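Local coordinates for protein 6-aminohexanoate-dimer hydrolase (Bacillus anthracis, PDB 4GB7) that is probably a serine hydrolase of the beta-lactamase family that cleaves amide bonds in 6-aminohexanoate dimers or related compounds, at residues Ile230-Gln235 with Glu255-Trp259; Glu171-Phe177 with Leu234-Glu239. Numbering follows the deposited sequence.

Contact 1. Residues Ile230-Gln235 with Glu255-Trp259; sequences IYDMLQ and ETLAW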
ATOM      1  N   ILE A 230      -5.978 -13.106 -12.061  1.00 19.53           N
ATOM      2  CA  ILE A 230      -5.347 -11.785 -12.215  1.00 17.69           C
ATOM      3  C   ILE A 230      -4.655 -11.605 -13.580  1.00 19.04           C
ATOM      4  O   ILE A 230      -4.790 -10.557 -14.220  1.00 19.24           O
ATOM      5  CB  ILE A 230      -4.381 -11.505 -11.037  1.00 17.57           C
ATOM      6  CG1 ILE A 230      -5.158 -11.344  -9.728  1.00 18.42           C
ATOM      7  CG2 ILE A 230      -3.532 -10.246 -11.288  1.00 20.22           C
ATOM      8  CD1 ILE A 230      -4.234 -11.410  -8.529  1.00 20.16           C
ATOM      9  N   TYR A 231      -3.926 -12.610 -14.042  1.00 20.54           N
ATOM     10  CA  TYR A 231      -3.238 -12.430 -15.289  1.00 20.69           C
ATOM     11  C   TYR A 231      -4.163 -12.238 -16.485  1.00 21.91           C
ATOM     12  O   TYR A 231      -3.775 -11.576 -17.473  1.00 22.50           O
ATOM     13  CB  TYR A 231      -2.279 -13.587 -15.541  1.00 20.78           C
ATOM     14  CG  TYR A 231      -1.170 -13.787 -14.510  1.00 20.08           C
ATOM     15  CD1 TYR A 231      -0.739 -12.763 -13.675  1.00 19.60           C
ATOM     16  CD2 TYR A 231      -0.545 -15.004 -14.383  1.00 22.12           C
ATOM     17  CE1 TYR A 231       0.268 -12.953 -12.762  1.00 22.71           C
ATOM     18  CE2 TYR A 231       0.489 -15.198 -13.461  1.00 22.18           C
ATOM     19  CZ  TYR A 231       0.889 -14.178 -12.650  1.00 19.58           C
ATOM     20  OH  TYR A 231       1.913 -14.350 -11.743  1.00 22.08           O
ATOM     21  N   ASP A 232      -5.361 -12.809 -16.413  1.00 22.38           N
ATOM     22  CA  ASP A 232      -6.399 -12.573 -17.442  1.00 22.49           C
ATOM     23  C   ASP A 232      -6.715 -11.085 -17.597  1.00 22.25           C
ATOM     24  O   ASP A 232      -6.917 -10.565 -18.693  1.00 23.75           O
ATOM     25  CB  ASP A 232      -7.706 -13.300 -17.098  1.00 24.43           C
ATOM     26  CG  ASP A 232      -7.641 -14.806 -17.267  1.00 25.23           C
ATOM     27  OD1 ASP A 232      -6.625 -15.379 -17.781  1.00 26.48           O
ATOM     28  OD2 ASP A 232      -8.679 -15.410 -16.884  1.00 25.75           O
HETATM   29  N   MSE A 233      -6.792 -10.398 -16.473  1.00 22.95           N
HETATM   30  CA  MSE A 233      -7.037  -8.958 -16.477  1.00 22.41           C
HETATM   31  C   MSE A 233      -5.952  -8.215 -17.236  1.00 23.36           C
HETATM   32  O   MSE A 233      -6.223  -7.307 -17.989  1.00 21.45           O
HETATM   33  CB  MSE A 233      -7.175  -8.436 -15.032  1.00 19.94           C
HETATM   34  CG  MSE A 233      -7.416  -6.928 -14.928  1.00 24.36           C
HETATM   35 SE   MSE A 233      -7.205  -6.203 -13.169  0.70 23.66          SE
HETATM   36  CE  MSE A 233      -5.254  -6.279 -13.131  1.00 29.98           C
ATOM     37  N   LEU A 234      -4.702  -8.616 -17.015  1.00 22.74           N
ATOM     38  CA  LEU A 234      -3.585  -7.956 -17.672  1.00 21.31           C
ATOM     39  C   LEU A 234      -3.677  -8.150 -19.173  1.00 23.35           C
ATOM     40  O   LEU A 234      -3.325  -7.242 -19.921  1.00 22.07           O
ATOM     41  CB  LEU A 234      -2.275  -8.505 -17.142  1.00 20.35           C
ATOM     42  CG  LEU A 234      -2.026  -8.286 -15.638  1.00 18.63           C
ATOM     43  CD1 LEU A 234      -0.681  -8.901 -15.240  1.00 20.86           C
ATOM     44  CD2 LEU A 234      -2.183  -6.826 -15.180  1.00 21.68           C
ATOM     45  N   GLN A 235      -4.215  -9.300 -19.599  1.00 20.96           N
ATOM     46  CA  GLN A 235      -4.319  -9.634 -21.016  1.00 25.72           C
ATOM     47  C   GLN A 235      -5.462  -8.850 -21.680  1.00 23.64           C
ATOM     48  O   GLN A 235      -5.470  -8.667 -22.908  1.00 27.92           O
ATOM     49  CB  GLN A 235      -4.556 -11.143 -21.214  1.00 23.80           C
ATOM     50  CG  GLN A 235      -3.413 -12.076 -20.870  1.00 24.86           C
ATOM     51  CD  GLN A 235      -2.207 -11.929 -21.748  1.00 29.28           C
ATOM     52  OE1 GLN A 235      -2.168 -11.057 -22.641  1.00 32.27           O
ATOM     53  NE2 GLN A 235      -1.173 -12.747 -21.482  1.00 32.74           N
ATOM     54  N   GLU A 255       0.830  -5.441 -10.665  1.00 17.28           N
ATOM     55  CA  GLU A 255       0.570  -6.875 -10.883  1.00 16.53           C
ATOM     56  C   GLU A 255       1.539  -7.415 -11.912  1.00 17.06           C
ATOM     57  O   GLU A 255       2.014  -8.558 -11.773  1.00 19.90           O
ATOM     58  CB  GLU A 255      -0.858  -7.155 -11.293  1.00 18.54           C
ATOM     59  CG  GLU A 255      -1.925  -6.781 -10.259  1.00 17.34           C
ATOM     60  CD  GLU A 255      -1.838  -7.496  -8.924  1.00 19.72           C
ATOM     61  OE1 GLU A 255      -1.092  -8.501  -8.777  1.00 19.69           O
ATOM     62  OE2 GLU A 255      -2.526  -7.003  -7.985  1.00 20.70           O
ATOM     63  N   THR A 256       1.859  -6.605 -12.919  1.00 18.68           N
ATOM     64  CA  THR A 256       2.839  -7.031 -13.940  1.00 17.38           C
ATOM     65  C   THR A 256       4.233  -7.217 -13.317  1.00 17.51           C
ATOM     66  O   THR A 256       4.944  -8.213 -13.547  1.00 17.37           O
ATOM     67  CB  THR A 256       2.866  -6.062 -15.116  1.00 16.28           C
ATOM     68  OG1 THR A 256       1.554  -5.995 -15.734  1.00 21.07           O
ATOM     69  CG2 THR A 256       3.898  -6.506 -16.196  1.00 15.81           C
ATOM     70  N   LEU A 257       4.659  -6.221 -12.588  1.00 19.68           N
ATOM     71  CA  LEU A 257       5.914  -6.282 -11.840  1.00 19.18           C
ATOM     72  C   LEU A 257       5.986  -7.523 -10.944  1.00 16.69           C
ATOM     73  O   LEU A 257       6.986  -8.184 -10.879  1.00 18.00           O
ATOM     74  CB  LEU A 257       6.117  -4.981 -11.028  1.00 17.77           C
ATOM     75  CG  LEU A 257       6.377  -3.695 -11.809  1.00 17.69           C
ATOM     76  CD1 LEU A 257       6.374  -2.472 -10.907  1.00 20.51           C
ATOM     77  CD2 LEU A 257       7.701  -3.796 -12.587  1.00 18.88           C
ATOM     78  N   ALA A 258       4.915  -7.830 -10.229  1.00 17.35           N
ATOM     79  CA  ALA A 258       4.882  -9.044  -9.403  1.00 17.86           C
ATOM     80  C   ALA A 258       5.020 -10.330 -10.225  1.00 18.93           C
ATOM     81  O   ALA A 258       5.652 -11.281  -9.775  1.00 18.37           O
ATOM     82  CB  ALA A 258       3.657  -9.070  -8.502  1.00 18.41           C
ATOM     83  N   TRP A 259       4.406 -10.361 -11.421  1.00 18.61           N
ATOM     84  CA  TRP A 259       4.553 -11.490 -12.316  1.00 17.26           C
ATOM     85  C   TRP A 259       5.997 -11.673 -12.706  1.00 17.88           C
ATOM     86  O   TRP A 259       6.507 -12.779 -12.689  1.00 19.40           O
ATOM     87  CB  TRP A 259       3.655 -11.300 -13.539  1.00 19.05           C
ATOM     88  CG  TRP A 259       3.401 -12.500 -14.393  1.00 19.71           C
ATOM     89  CD1 TRP A 259       3.937 -13.792 -14.291  1.00 19.21           C
ATOM     90  CD2 TRP A 259       2.469 -12.552 -15.502  1.00 20.18           C
ATOM     91  NE1 TRP A 259       3.405 -14.625 -15.258  1.00 21.81           N
ATOM     92  CE2 TRP A 259       2.530 -13.918 -16.043  1.00 22.01           C
ATOM     93  CE3 TRP A 259       1.625 -11.631 -16.094  1.00 20.59           C
ATOM     94  CZ2 TRP A 259       1.741 -14.312 -17.103  1.00 23.69           C
ATOM     95  CZ3 TRP A 259       0.837 -12.032 -17.167  1.00 22.24           C
ATOM     96  CH2 TRP A 259       0.904 -13.343 -17.669  1.00 24.10           C
TER
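This is a buried helix-helix contact in the helical part of the beta-lactamase-type fold: the short helix 230-235 packs across helix 251-265, their local axes 10.8 Å apart at closest approach and 118° apart in direction. An aromatic stack dominates. The Tyr-231 ring lies face-to-face on the five-membered ring of Trp-259, centroids 3.6 Å apart and planes only 6° from parallel, while Tyr-231 CB makes a CH-pi contact over the six-membered ring. Leu-234 fills the space beside the indole, with CD2 4.1 Å from Glu-255 CB. Ile-230 CG2 comes to 3.9 Å from Glu-255 OE1. No hydrogen bond joins the segments; the polar ends have partners elsewhere: Tyr-231 OH in Arg-262, Gln-235 NE2 in Glu-171 O, the Glu-255 carboxylate in Ser-300 OG and Ala-299 N, and Thr-256 OG1 in Gly-252 O within its own helix. Leu-234 CD1 ends 3.7 Å from both Thr-256 OG1 and Trp-259 CE3.

Contact 2. Residues Glu171-Phe177 with Leu234-Glu239; sequences ELKNTPF and LQEAKE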
ATOM      1  N   GLU A 171       4.192 -14.270 -22.216  1.00 24.79           N
ATOM      2  CA  GLU A 171       2.725 -14.197 -22.324  1.00 23.38           C
ATOM      3  C   GLU A 171       2.164 -12.811 -22.580  1.00 23.93           C
ATOM      4  O   GLU A 171       1.036 -12.691 -23.123  1.00 24.76           O
ATOM      5  CB  GLU A 171       2.050 -14.769 -21.052  1.00 24.32           C
ATOM      6  CG  GLU A 171       2.362 -16.224 -20.787  1.00 29.36           C
ATOM      7  CD  GLU A 171       3.567 -16.435 -19.892  1.00 33.79           C
ATOM      8  OE1 GLU A 171       4.455 -15.567 -19.849  1.00 28.84           O
ATOM      9  OE2 GLU A 171       3.626 -17.493 -19.239  1.00 47.51           O
ATOM     10  N   LEU A 172       2.932 -11.780 -22.222  1.00 23.07           N
ATOM     11  CA  LEU A 172       2.517 -10.386 -22.401  1.00 20.41           C
ATOM     12  C   LEU A 172       3.082  -9.733 -23.664  1.00 19.43           C
ATOM     13  O   LEU A 172       2.900  -8.521 -23.882  1.00 20.52           O
ATOM     14  CB  LEU A 172       2.900  -9.549 -21.177  1.00 23.50           C
ATOM     15  CG  LEU A 172       2.052  -9.737 -19.910  1.00 23.54           C
ATOM     16  CD1 LEU A 172       2.551  -8.834 -18.804  1.00 26.21           C
ATOM     17  CD2 LEU A 172       0.576  -9.472 -20.211  1.00 24.82           C
ATOM     18  N   LYS A 173       3.774 -10.517 -24.493  1.00 21.98           N
ATOM     19  CA  LYS A 173       4.424  -9.944 -25.662  1.00 24.46           C
ATOM     20  C   LYS A 173       3.464  -9.107 -26.531  1.00 24.57           C
ATOM     21  O   LYS A 173       2.392  -9.549 -26.957  1.00 24.49           O
ATOM     22  CB  LYS A 173       5.139 -11.029 -26.484  1.00 24.43           C
ATOM     23  CG  LYS A 173       6.078 -10.529 -27.586  1.00 29.84           C
ATOM     24  CD  LYS A 173       7.475 -10.250 -27.044  1.00 32.16           C
ATOM     25  CE  LYS A 173       8.502  -9.964 -28.152  1.00 36.63           C
ATOM     26  NZ  LYS A 173       9.894  -9.782 -27.641  1.00 32.39           N
ATOM     27  N   ASN A 174       3.893  -7.875 -26.763  1.00 24.87           N
ATOM     28  CA  ASN A 174       3.203  -6.910 -27.638  1.00 27.27           C
ATOM     29  C   ASN A 174       1.865  -6.432 -27.083  1.00 27.79           C
ATOM     30  O   ASN A 174       1.111  -5.816 -27.803  1.00 37.82           O
ATOM     31  CB  ASN A 174       3.055  -7.442 -29.087  1.00 26.71           C
ATOM     32  CG  ASN A 174       4.380  -7.624 -29.773  1.00 37.25           C
ATOM     33  OD1 ASN A 174       5.324  -6.846 -29.544  1.00 37.85           O
ATOM     34  ND2 ASN A 174       4.470  -8.648 -30.631  1.00 36.54           N
ATOM     35  N   THR A 175       1.599  -6.685 -25.795  1.00 22.81           N
ATOM     36  CA  THR A 175       0.398  -6.141 -25.103  1.00 27.39           C
ATOM     37  C   THR A 175       0.765  -4.866 -24.379  1.00 24.67           C
ATOM     38  O   THR A 175       1.921  -4.596 -24.209  1.00 23.57           O
ATOM     39  CB  THR A 175      -0.238  -7.144 -24.121  1.00 28.65           C
ATOM     40  OG1 THR A 175       0.584  -7.278 -22.950  1.00 28.02           O
ATOM     41  CG2 THR A 175      -0.461  -8.506 -24.793  1.00 25.38           C
ATOM     42  N   PRO A 176      -0.230  -4.078 -23.909  1.00 20.22           N
ATOM     43  CA  PRO A 176       0.129  -2.808 -23.317  1.00 21.91           C
ATOM     44  C   PRO A 176       1.072  -2.874 -22.092  1.00 21.99           C
ATOM     45  O   PRO A 176       1.990  -2.047 -21.960  1.00 23.62           O
ATOM     46  CB  PRO A 176      -1.216  -2.268 -22.873  1.00 24.41           C
ATOM     47  CG  PRO A 176      -2.155  -2.803 -23.911  1.00 25.69           C
ATOM     48  CD  PRO A 176      -1.680  -4.193 -24.131  1.00 25.84           C
ATOM     49  N   PHE A 177       0.781  -3.764 -21.153  1.00 23.17           N
ATOM     50  CA  PHE A 177       1.712  -3.946 -20.002  1.00 23.14           C
ATOM     51  C   PHE A 177       3.013  -4.589 -20.426  1.00 20.18           C
ATOM     52  O   PHE A 177       4.043  -4.330 -19.823  1.00 24.15           O
ATOM     53  CB  PHE A 177       1.094  -4.722 -18.831  1.00 22.49           C
ATOM     54  CG  PHE A 177       0.060  -3.939 -18.071  1.00 21.99           C
ATOM     55  CD1 PHE A 177       0.420  -2.805 -17.369  1.00 24.61           C
ATOM     56  CD2 PHE A 177      -1.261  -4.339 -18.069  1.00 22.40           C
ATOM     57  CE1 PHE A 177      -0.519  -2.082 -16.660  1.00 24.48           C
ATOM     58  CE2 PHE A 177      -2.204  -3.620 -17.371  1.00 21.43           C
ATOM     59  CZ  PHE A 177      -1.827  -2.487 -16.697  1.00 21.61           C
ATOM     60  N   LEU A 234      -4.702  -8.616 -17.015  1.00 22.74           N
ATOM     61  CA  LEU A 234      -3.585  -7.956 -17.672  1.00 21.31           C
ATOM     62  C   LEU A 234      -3.677  -8.150 -19.173  1.00 23.35           C
ATOM     63  O   LEU A 234      -3.325  -7.242 -19.921  1.00 22.07           O
ATOM     64  CB  LEU A 234      -2.275  -8.505 -17.142  1.00 20.35           C
ATOM     65  CG  LEU A 234      -2.026  -8.286 -15.638  1.00 18.63           C
ATOM     66  CD1 LEU A 234      -0.681  -8.901 -15.240  1.00 20.86           C
ATOM     67  CD2 LEU A 234      -2.183  -6.826 -15.180  1.00 21.68           C
ATOM     68  N   GLN A 235      -4.215  -9.300 -19.599  1.00 20.96           N
ATOM     69  CA  GLN A 235      -4.319  -9.634 -21.016  1.00 25.72           C
ATOM     70  C   GLN A 235      -5.462  -8.850 -21.680  1.00 23.64           C
ATOM     71  O   GLN A 235      -5.470  -8.667 -22.908  1.00 27.92           O
ATOM     72  CB  GLN A 235      -4.556 -11.143 -21.214  1.00 23.80           C
ATOM     73  CG  GLN A 235      -3.413 -12.076 -20.870  1.00 24.86           C
ATOM     74  CD  GLN A 235      -2.207 -11.929 -21.748  1.00 29.28           C
ATOM     75  OE1 GLN A 235      -2.168 -11.057 -22.641  1.00 32.27           O
ATOM     76  NE2 GLN A 235      -1.173 -12.747 -21.482  1.00 32.74           N
ATOM     77  N   GLU A 236      -6.404  -8.376 -20.872  1.00 25.97           N
ATOM     78  CA  GLU A 236      -7.512  -7.548 -21.364  1.00 28.93           C
ATOM     79  C   GLU A 236      -7.174  -6.044 -21.506  1.00 27.81           C
ATOM     80  O   GLU A 236      -8.011  -5.269 -21.988  1.00 32.65           O
ATOM     81  CB  GLU A 236      -8.727  -7.663 -20.412  1.00 26.30           C
ATOM     82  CG  GLU A 236      -9.432  -9.008 -20.440  1.00 30.99           C
ATOM     83  CD  GLU A 236     -10.832  -8.947 -19.880  1.00 32.98           C
ATOM     84  OE1 GLU A 236     -11.193  -7.950 -19.217  1.00 30.88           O
ATOM     85  OE2 GLU A 236     -11.582  -9.912 -20.100  1.00 45.95           O
ATOM     86  N   ALA A 237      -5.973  -5.635 -21.071  1.00 22.97           N
ATOM     87  CA  ALA A 237      -5.570  -4.225 -21.066  1.00 22.75           C
ATOM     88  C   ALA A 237      -5.615  -3.637 -22.453  1.00 26.52           C
ATOM     89  O   ALA A 237      -5.140  -4.267 -23.418  1.00 24.82           O
ATOM     90  CB  ALA A 237      -4.169  -4.049 -20.482  1.00 27.55           C
ATOM     91  N   LYS A 238      -6.193  -2.444 -22.534  1.00 25.70           N
ATOM     92  CA  LYS A 238      -6.222  -1.665 -23.766  0.60 25.97           C
ATOM     93  C   LYS A 238      -5.473  -0.354 -23.525  1.00 24.37           C
ATOM     94  O   LYS A 238      -5.809   0.434 -22.603  1.00 28.31           O
ATOM     95  CB  LYS A 238      -7.652  -1.380 -24.213  0.60 29.44           C
ATOM     96  CG  LYS A 238      -7.732  -0.647 -25.529  0.60 32.88           C
ATOM     97  CD  LYS A 238      -9.114  -0.058 -25.801  0.60 37.93           C
ATOM     98  CE  LYS A 238      -9.008   1.234 -26.605  0.60 42.51           C
ATOM     99  NZ  LYS A 238      -8.193   2.276 -25.913  0.60 51.04           N
ATOM    100  N   GLU A 239      -4.467  -0.099 -24.350  1.00 27.00           N
ATOM    101  CA  GLU A 239      -3.619   1.086 -24.185  1.00 23.77           C
ATOM    102  C   GLU A 239      -4.385   2.387 -24.565  1.00 25.54           C
ATOM    103  O   GLU A 239      -5.046   2.454 -25.610  1.00 27.51           O
ATOM    104  CB  GLU A 239      -2.370   0.936 -25.060  1.00 27.49           C
ATOM    105  CG  GLU A 239      -1.370   2.062 -24.882  1.00 29.17           C
ATOM    106  CD  GLU A 239      -0.133   1.911 -25.729  1.00 31.71           C
ATOM    107  OE1 GLU A 239       0.603   0.933 -25.508  1.00 30.81           O
ATOM    108  OE2 GLU A 239       0.128   2.802 -26.582  1.00 37.68           O
TER
HETATM  109  O   HOH W   1      -1.295 -12.014 -25.065  1.00 40.63           O
HETATM  110  O   HOH W   2      -1.057  -6.082 -21.174  1.00 26.99           O
HETATM  111  O   HOH W   3       1.190   0.584 -22.799  1.00 34.44           O
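The chain at 171-177 leaves a 3-10 segment, reverses through a type II beta turn from Leu-172 to Thr-175, closed by Thr-175 N to Leu-172 O at 3.0 Å, and leads into a short, weakly bonded helix. The partner segment 234-239 runs on from helix 230-235 into strand 238-241. CA atoms come within 7.0 Å at Leu-172 and Gln-235, and again at Phe-177 and Leu-234; Pro-176 and Glu-239 are nearer, at 5.5 Å.

One direct hydrogen bond crosses: Gln-235 NE2 gives a nearly straight bond (2.8 Å, 171°) to Glu-171 O. Thr-175 is the N-cap of the following helix; its OG1 donates to Leu-172 O at 2.8 Å and makes a weak bond with Gly-178 N. A water accepts from Phe-177 N and donates to Leu-234 O and Thr-175 OG1, tying the capped turn to the backbone carbonyl of Leu-234.

In the beta-lactamase-type fold this contact lies at the periphery, beside the two-stranded antiparallel sheet of 191-193 and 238-241; Val-192 of that sheet touches Pro-176, Phe-177 and Ala-237. The apolar packing starts with Leu-172 CD2, 4.3 Å from Leu-234 CB. The CA-to-CB bond of Phe-177 points toward 234-239, and its CE2 lies 3.9 Å from Leu-234 CD2 and 3.7 Å from Ala-237 CB. Pro-176 lies against the strand's start, with CG 3.4 Å from Ala-237 O and 3.6 Å from Glu-239 N. Farther out, another water donates to Pro-176 O at 2.9 Å and to Glu-239 OE1 at 2.8 Å.

In the fold
Contacts 1 and 2 share Leu-234 and Gln-235 of helix 230-235, and their centres lie about 9 Å apart. The segments 171-177 and 255-259 also meet directly: Thr-256 OG1 is 3.4 Å from Phe-177 CB, Thr-256 CG2 is 3.7 Å from Leu-172 CD1, and Trp-259 CZ3 is 3.8 Å from Leu-172 CG, so the packing is continuous. Contact 2 is the more peripheral, its centre about 24 Å from the chain centre against about 17 Å for contact 1. Glu-255 brings contact 1 near, without touching, Ser-140, Lys-143 and Tyr-249, which match the SxxK and Tyr pattern of serine beta-lactamase relatives and so probably mark the active site.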